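Local coordinates for thrombospondin related anonymous protein (Plasmodium falciparum, PDB 4F1J) that binds magnesium through its von Willebrand factor type A domain and probably acts as a membrane-bound adhesive protein of the malaria parasite, at residues 35-40 and 47-52; 100-105 and 140-145; 117-122 and 190-195. All coordinates share one frame; numbering follows the deposited sequence.

How the interactions relate
All three contacts sit around the central sheet of the von Willebrand factor A domain. Interactions 1 and 3, with centres about 10 Å apart, share one side of it and run into each other: L36 CD1 lies 3.8 Å from L121 CD2, and L40 CD2 lies 3.9 Å from M192 CE. Interaction 2 is on the other side, its centre about 16 Å from that of interaction 3; V101 and V144 pack on V118 of strand 115-122. It reaches interaction 1 where H104 meets the ring of Y50. In interaction 2 the side chain of R102 is about 9 Å from a bound magnesium ion.

Interaction 1 of 3, residues 35-40 and 47-52; sequences KLIQQL and IHLYAN
L49 is the strand residue that meets both I37 and L40, and the contact is made wholly of aliphatic carbon. Its CD2 lies against the outer end of I37, 3.8 Å from CD1 and 3.9 Å from CG1 of that residue, with the two side chains crossing at about a right angle. CG of L49 stands anti to the backbone N (chi1 -178°), which brings the whole fork toward segment 35-40. While CD2 takes I37, CD1 meets L40 CD1, 4.2 Å away. The same L40 methyl reaches I47 CG2 at a looser 4.4 Å, and so lies across the pair of strand residues I47 and L49.

No hydrogen bond links the two segments; some lie within each. In 35-40 the helix is running out: Q39 N bonds L36 O and L40 N bonds I37 O, a tightened last turn that delivers L40 to the strand. The Q39 side chain folds back over this turn, its NE2 donating to K35 O at 3.0 Å with the carbonyl oxygen close to the amide plane. On the strand, N52 ND2 donates to Y50 OH at 3.0 Å, meeting the phenol at its ring edge, well away from the apolar patch.

In the fold, this is the end of the beta-alpha-beta unit made by strand 8-15, helix 22-38 and strand 47-54, in the Rossmann-like arrangement of these domains. L40 also touches L10 of strand 8-15 and M192 of helix 184-200, while L49 leans on I62 of strand 58-62. With all four touching residues buried and only carbon meeting carbon, the helix end is held to the sheet by dispersion and the exclusion of water.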
# COMPACT_ATOMS: atom_id res chain seq x y z
N LYS A 35 -3.28 11.83 -0.10
CA LYS A 35 -3.63 12.00 -1.50
C LYS A 35 -4.02 10.66 -2.14
O LYS A 35 -4.90 10.60 -2.98
CB LYS A 35 -2.48 12.67 -2.28
CG LYS A 35 -2.88 13.08 -3.70
CD LYS A 35 -2.03 14.16 -4.26
CE LYS A 35 -2.47 14.52 -5.69
NZ LYS A 35 -1.67 15.63 -6.29
N LEU A 36 -3.38 9.57 -1.74
CA LEU A 36 -3.74 8.26 -2.27
C LEU A 36 -5.19 7.95 -1.93
O LEU A 36 -5.99 7.57 -2.81
CB LEU A 36 -2.79 7.20 -1.68
CG LEU A 36 -3.01 5.73 -2.06
CD1 LEU A 36 -1.70 5.00 -1.76
CD2 LEU A 36 -4.18 4.98 -1.38
N ILE A 37 -5.53 8.16 -0.66
CA ILE A 37 -6.89 7.94 -0.17
C ILE A 37 -7.89 8.83 -0.89
O ILE A 37 -9.01 8.40 -1.20
CB ILE A 37 -6.95 8.08 1.35
CG1 ILE A 37 -6.25 6.85 1.96
CG2 ILE A 37 -8.41 8.26 1.87
CD1 ILE A 37 -5.88 6.98 3.42
N GLN A 38 -7.47 10.04 -1.24
CA GLN A 38 -8.33 10.91 -2.06
C GLN A 38 -8.64 10.37 -3.47
O GLN A 38 -9.58 10.84 -4.10
CB GLN A 38 -7.73 12.30 -2.16
CG GLN A 38 -7.80 13.02 -0.86
CD GLN A 38 -7.14 14.36 -0.91
OE1 GLN A 38 -6.08 14.52 -1.52
NE2 GLN A 38 -7.76 15.34 -0.26
N GLN A 39 -7.87 9.38 -3.95
CA GLN A 39 -8.12 8.76 -5.23
C GLN A 39 -9.17 7.67 -5.16
O GLN A 39 -9.48 7.09 -6.19
CB GLN A 39 -6.84 8.13 -5.80
CG GLN A 39 -5.61 9.08 -5.86
CD GLN A 39 -5.93 10.41 -6.49
OE1 GLN A 39 -6.41 10.48 -7.64
NE2 GLN A 39 -5.66 11.49 -5.76
N LEU A 40 -9.67 7.36 -3.97
CA LEU A 40 -10.55 6.20 -3.75
C LEU A 40 -11.96 6.63 -3.46
O LEU A 40 -12.18 7.48 -2.58
CB LEU A 40 -10.07 5.41 -2.55
CG LEU A 40 -8.57 5.05 -2.49
CD1 LEU A 40 -8.28 4.34 -1.17
CD2 LEU A 40 -8.19 4.21 -3.67
N ILE A 47 -15.07 0.96 -2.63
CA ILE A 47 -13.80 0.62 -1.99
C ILE A 47 -13.94 0.58 -0.46
O ILE A 47 -14.57 1.45 0.16
CB ILE A 47 -12.67 1.64 -2.36
CG1 ILE A 47 -12.56 1.86 -3.87
CG2 ILE A 47 -11.32 1.19 -1.73
CD1 ILE A 47 -12.06 0.75 -4.63
N HIS A 48 -13.37 -0.46 0.14
CA HIS A 48 -13.19 -0.52 1.58
C HIS A 48 -11.68 -0.55 1.82
O HIS A 48 -10.99 -1.47 1.34
CB HIS A 48 -13.78 -1.78 2.20
CG HIS A 48 -15.28 -1.88 2.13
ND1 HIS A 48 -15.99 -2.75 2.94
CD2 HIS A 48 -16.20 -1.26 1.35
CE1 HIS A 48 -17.28 -2.65 2.66
NE2 HIS A 48 -17.44 -1.76 1.70
N LEU A 49 -11.20 0.41 2.59
CA LEU A 49 -9.79 0.54 2.94
C LEU A 49 -9.40 -0.18 4.20
O LEU A 49 -10.10 -0.14 5.21
CB LEU A 49 -9.45 2.04 3.11
CG LEU A 49 -8.00 2.39 3.42
CD1 LEU A 49 -7.11 2.13 2.22
CD2 LEU A 49 -7.99 3.88 3.86
N TYR A 50 -8.21 -0.80 4.14
CA TYR A 50 -7.48 -1.28 5.31
C TYR A 50 -6.14 -0.57 5.25
O TYR A 50 -5.63 -0.29 4.16
CB TYR A 50 -7.24 -2.77 5.22
CG TYR A 50 -6.13 -3.31 6.12
CD1 TYR A 50 -4.79 -3.32 5.69
CD2 TYR A 50 -6.42 -3.78 7.40
CE1 TYR A 50 -3.78 -3.85 6.51
CE2 TYR A 50 -5.40 -4.27 8.24
CZ TYR A 50 -4.10 -4.29 7.78
OH TYR A 50 -3.11 -4.81 8.62
N ALA A 51 -5.57 -0.26 6.40
CA ALA A 51 -4.24 0.36 6.41
C ALA A 51 -3.42 -0.17 7.55
O ALA A 51 -3.91 -0.32 8.67
CB ALA A 51 -4.32 1.91 6.48
N ASN A 52 -2.17 -0.49 7.25
CA ASN A 52 -1.18 -0.69 8.29
C ASN A 52 0.08 0.09 8.01
O ASN A 52 0.28 0.56 6.89
CB ASN A 52 -0.90 -2.18 8.63
CG ASN A 52 -0.11 -2.95 7.56
OD1 ASN A 52 0.78 -2.43 6.90
ND2 ASN A 52 -0.43 -4.25 7.44

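Interaction 2 of 3, residues 100-105 and 140-145; sequences QVRKHL and NDRGVK. With SO4 (sulfate ion), chain F.
R142 begins its run beside L105, the two side chains lying alongside and pointing opposite ways. CB of R142 is 4.0 Å from L105 CD1. Further out, the chain is extended from CG to NE (chi3 174°); CD lies alongside L105 CB at 3.8 Å, and the guanidinium is carried beyond the leucine. There NE gives a fairly straight bond, 166°, to sulfate O1 at 3.1 Å. NH2 reaches the same ion, bonding O2 at 3.2 Å and O3 only weakly, with the sulfur in the guanidinium plane at its edge. NH1 turns toward helix 94-106, 3.4 Å from L105 O.

R142 stands just past the end of helix 129-141, which closes in a Schellman motif: G143, at positive phi, is the C-prime residue, G143 N bonding N140 O and V144 N bonding L139 O. The turn leads the chain back toward strand 145-151 of the vWA sheet and sets V144, two residues past the arginine, against L105, with V144 CG2 and L105 CD1 meeting at a tight 3.4 Å.

The sulfate, probably from the crystallisation liquor, lies between two arginines and may offset their like charges. R102 NH1 makes a weak bond to its O2 at 3.1 Å, while R102 NE forms a salt bridge with E135 of helix 129-141.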
# COMPACT_ATOMS: atom_id res chain seq x y z
N GLN A 100 -0.30 -9.97 7.46
CA GLN A 100 -1.55 -9.47 8.07
C GLN A 100 -2.67 -9.48 7.05
O GLN A 100 -3.82 -9.79 7.40
CB GLN A 100 -1.37 -8.07 8.64
CG GLN A 100 -0.28 -7.97 9.72
CD GLN A 100 -0.29 -9.12 10.71
OE1 GLN A 100 -1.30 -9.38 11.38
NE2 GLN A 100 0.82 -9.85 10.78
N VAL A 101 -2.34 -9.16 5.80
CA VAL A 101 -3.33 -9.25 4.72
C VAL A 101 -3.80 -10.70 4.55
O VAL A 101 -5.00 -10.97 4.47
CB VAL A 101 -2.81 -8.71 3.42
CG1 VAL A 101 -3.81 -8.96 2.29
CG2 VAL A 101 -2.51 -7.20 3.57
N ARG A 102 -2.86 -11.63 4.49
CA ARG A 102 -3.22 -13.04 4.33
C ARG A 102 -4.04 -13.53 5.51
O ARG A 102 -4.87 -14.39 5.32
CB ARG A 102 -1.95 -13.88 4.13
CG ARG A 102 -2.21 -15.36 3.74
CD ARG A 102 -0.92 -16.00 3.23
NE ARG A 102 0.11 -16.05 4.25
CZ ARG A 102 0.34 -17.09 5.05
NH1 ARG A 102 -0.42 -18.17 4.98
NH2 ARG A 102 1.33 -17.03 5.95
N LYS A 103 -3.85 -12.97 6.71
CA LYS A 103 -4.67 -13.36 7.87
C LYS A 103 -6.13 -12.91 7.67
O LYS A 103 -7.04 -13.65 8.02
CB LYS A 103 -4.09 -12.82 9.19
CG LYS A 103 -2.87 -13.57 9.67
CD LYS A 103 -2.22 -12.82 10.83
N HIS A 104 -6.34 -11.73 7.10
CA HIS A 104 -7.71 -11.31 6.74
C HIS A 104 -8.35 -12.34 5.82
O HIS A 104 -9.52 -12.70 6.00
CB HIS A 104 -7.74 -9.94 6.05
CG HIS A 104 -7.48 -8.78 6.96
ND1 HIS A 104 -6.24 -8.52 7.50
CD2 HIS A 104 -8.31 -7.81 7.43
CE1 HIS A 104 -6.32 -7.43 8.25
NE2 HIS A 104 -7.56 -6.98 8.22
N LEU A 105 -7.60 -12.81 4.84
CA LEU A 105 -8.14 -13.75 3.84
C LEU A 105 -8.39 -15.09 4.51
O LEU A 105 -9.47 -15.68 4.34
CB LEU A 105 -7.20 -13.90 2.65
CG LEU A 105 -6.82 -12.57 1.98
CD1 LEU A 105 -5.89 -12.76 0.77
CD2 LEU A 105 -8.06 -11.80 1.60
N ASN A 140 -1.20 -14.00 -4.06
CA ASN A 140 -1.56 -14.15 -5.47
C ASN A 140 -2.46 -15.38 -5.70
O ASN A 140 -3.43 -15.33 -6.48
CB ASN A 140 -0.29 -14.28 -6.35
CG ASN A 140 0.49 -12.98 -6.49
OD1 ASN A 140 -0.03 -11.85 -6.31
ND2 ASN A 140 1.78 -13.12 -6.79
N ASP A 141 -2.16 -16.47 -4.99
CA ASP A 141 -2.94 -17.72 -5.13
C ASP A 141 -4.40 -17.53 -4.66
O ASP A 141 -5.32 -18.23 -5.09
CB ASP A 141 -2.29 -18.86 -4.35
CG ASP A 141 -1.10 -19.47 -5.06
OD1 ASP A 141 -0.79 -19.14 -6.23
OD2 ASP A 141 -0.47 -20.31 -4.39
N ARG A 142 -4.58 -16.58 -3.75
CA ARG A 142 -5.90 -16.19 -3.29
C ARG A 142 -6.48 -15.02 -4.10
O ARG A 142 -7.46 -14.42 -3.67
CB ARG A 142 -5.83 -15.85 -1.80
CG ARG A 142 -5.67 -17.07 -0.87
CD ARG A 142 -5.42 -16.60 0.57
NE ARG A 142 -5.40 -17.64 1.59
CZ ARG A 142 -6.44 -18.01 2.35
NH1 ARG A 142 -7.64 -17.46 2.17
NH2 ARG A 142 -6.28 -18.96 3.25
N GLY A 143 -5.91 -14.70 -5.27
CA GLY A 143 -6.50 -13.75 -6.19
C GLY A 143 -6.10 -12.30 -5.95
O GLY A 143 -6.62 -11.38 -6.60
N VAL A 144 -5.16 -12.10 -5.03
CA VAL A 144 -4.76 -10.75 -4.65
C VAL A 144 -3.79 -10.15 -5.67
O VAL A 144 -2.82 -10.80 -6.08
CB VAL A 144 -4.10 -10.74 -3.26
CG1 VAL A 144 -3.59 -9.31 -2.93
CG2 VAL A 144 -5.07 -11.28 -2.16
N LYS A 145 -4.08 -8.92 -6.10
CA LYS A 145 -3.17 -8.15 -6.91
C LYS A 145 -2.35 -7.24 -5.98
O LYS A 145 -2.88 -6.75 -4.99
CB LYS A 145 -3.92 -7.33 -7.96
CG LYS A 145 -4.40 -8.18 -9.12
CD LYS A 145 -4.86 -7.40 -10.32
CE LYS A 145 -5.17 -8.35 -11.49
NZ LYS A 145 -6.11 -7.80 -12.53
S SO4 F . -2.64 -19.75 2.87
O1 SO4 F . -2.47 -18.77 1.80
O2 SO4 F . -3.23 -19.11 4.05
O3 SO4 F . -3.52 -20.82 2.44
O4 SO4 F . -1.34 -20.33 3.20

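Interaction 3 of 3, residues 117-122 and 190-195; sequences LVVILT and PFMKAV
Strand 117-122, through L117 and V119, faces helix 190-195 with the two axes 11.6 Å apart at closest approach and nearly antiparallel, 157° between their directions. Contact falls to residues two apart on the strand and to one face of the helix. L117 spreads its fork over V195, CD2 at 3.7 Å and CD1 at 3.9 Å from V195 CG1. That methyl stands anti to the backbone N of V195 (chi1 169°), which sends it out to the strand; the other, CG2, sits 3.5 Å above the F191 ring plane, toward the rim.

The F191 ring presents its edge to the strand. Its CE2 is 4.0 Å from V119 CG1, which lies near the ring plane, the valine and the phenylalanine running side by side in opposed senses. V119 CG2, the other branch, is approached by M192 CE at 4.4 Å.

Around this core F191 packs edge-to-face on F149 of strand 145-151, and L117 leans on L10 of strand 8-15. The contact seats helix 184-200, the last helix of this domain construct, on the middle of the alpha/beta sheet, close to the disulfide between C4 and C196. Aliphatic carbon takes up both the edge and one face of the F191 ring, V119 from the strand and V195 from the ring's own helix, which should limit how far the ring can turn.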
# COMPACT_ATOMS: atom_id res chain seq x y z
N LEU A 117 -6.80 -6.01 -3.42
CA LEU A 117 -5.67 -5.21 -3.90
C LEU A 117 -4.81 -4.78 -2.72
O LEU A 117 -5.31 -4.18 -1.77
CB LEU A 117 -6.15 -3.96 -4.64
CG LEU A 117 -5.11 -2.91 -5.04
CD1 LEU A 117 -4.04 -3.48 -6.02
CD2 LEU A 117 -5.82 -1.68 -5.64
N VAL A 118 -3.51 -5.03 -2.81
CA VAL A 118 -2.54 -4.54 -1.86
C VAL A 118 -1.79 -3.38 -2.53
O VAL A 118 -1.35 -3.50 -3.68
CB VAL A 118 -1.53 -5.66 -1.43
CG1 VAL A 118 -0.31 -5.07 -0.67
CG2 VAL A 118 -2.17 -6.70 -0.56
N VAL A 119 -1.67 -2.26 -1.84
CA VAL A 119 -0.84 -1.16 -2.32
C VAL A 119 0.21 -0.84 -1.28
O VAL A 119 -0.13 -0.51 -0.13
CB VAL A 119 -1.64 0.09 -2.62
CG1 VAL A 119 -0.71 1.19 -3.09
CG2 VAL A 119 -2.68 -0.22 -3.71
N ILE A 120 1.47 -1.03 -1.68
CA ILE A 120 2.63 -0.83 -0.81
C ILE A 120 3.27 0.53 -1.14
O ILE A 120 3.58 0.81 -2.29
CB ILE A 120 3.67 -1.95 -1.02
CG1 ILE A 120 3.17 -3.30 -0.50
CG2 ILE A 120 4.97 -1.57 -0.32
CD1 ILE A 120 3.74 -4.54 -1.26
N LEU A 121 3.48 1.37 -0.12
CA LEU A 121 4.31 2.57 -0.23
C LEU A 121 5.63 2.27 0.49
O LEU A 121 5.63 1.92 1.66
CB LEU A 121 3.62 3.78 0.41
CG LEU A 121 2.18 4.11 -0.01
CD1 LEU A 121 1.73 5.39 0.72
CD2 LEU A 121 2.04 4.18 -1.51
N THR A 122 6.76 2.30 -0.23
CA THR A 122 8.02 1.88 0.41
C THR A 122 9.19 2.71 -0.07
O THR A 122 9.22 3.13 -1.20
CB THR A 122 8.29 0.37 0.19
OG1 THR A 122 9.37 -0.09 1.04
CG2 THR A 122 8.56 0.05 -1.28
N PRO A 190 -1.67 9.45 -11.24
CA PRO A 190 -1.47 8.57 -12.38
C PRO A 190 -1.23 7.10 -11.99
O PRO A 190 -1.74 6.19 -12.64
CB PRO A 190 -0.24 9.17 -13.06
CG PRO A 190 -0.33 10.63 -12.73
CD PRO A 190 -0.79 10.64 -11.31
N PHE A 191 -0.48 6.88 -10.92
CA PHE A 191 -0.26 5.52 -10.42
C PHE A 191 -1.58 4.84 -10.03
O PHE A 191 -1.87 3.73 -10.47
CB PHE A 191 0.75 5.55 -9.26
CG PHE A 191 0.87 4.25 -8.49
CD1 PHE A 191 1.52 3.13 -9.05
CD2 PHE A 191 0.37 4.14 -7.22
CE1 PHE A 191 1.63 1.94 -8.33
CE2 PHE A 191 0.49 2.94 -6.50
CZ PHE A 191 1.13 1.86 -7.06
N MET A 192 -2.37 5.50 -9.19
CA MET A 192 -3.60 4.89 -8.70
C MET A 192 -4.61 4.69 -9.85
O MET A 192 -5.35 3.70 -9.89
CB MET A 192 -4.23 5.74 -7.59
CG MET A 192 -3.50 5.72 -6.29
SD MET A 192 -3.05 4.06 -5.66
CE MET A 192 -4.66 3.45 -5.20
N LYS A 193 -4.60 5.61 -10.80
CA LYS A 193 -5.44 5.44 -12.00
C LYS A 193 -5.06 4.17 -12.75
O LYS A 193 -5.95 3.36 -13.07
CB LYS A 193 -5.35 6.65 -12.92
CG LYS A 193 -6.37 6.59 -14.06
CD LYS A 193 -6.24 7.78 -14.98
CE LYS A 193 -7.36 7.80 -16.01
NZ LYS A 193 -7.44 9.17 -16.63
N ALA A 194 -3.77 3.97 -12.97
CA ALA A 194 -3.24 2.80 -13.68
C ALA A 194 -3.52 1.51 -12.92
O ALA A 194 -3.93 0.51 -13.50
CB ALA A 194 -1.76 2.94 -13.89
N VAL A 195 -3.25 1.53 -11.62
CA VAL A 195 -3.53 0.40 -10.75
C VAL A 195 -4.97 -0.02 -10.83
O VAL A 195 -5.27 -1.19 -10.99
CB VAL A 195 -3.14 0.71 -9.28
CG1 VAL A 195 -3.66 -0.36 -8.32
CG2 VAL A 195 -1.62 0.80 -9.20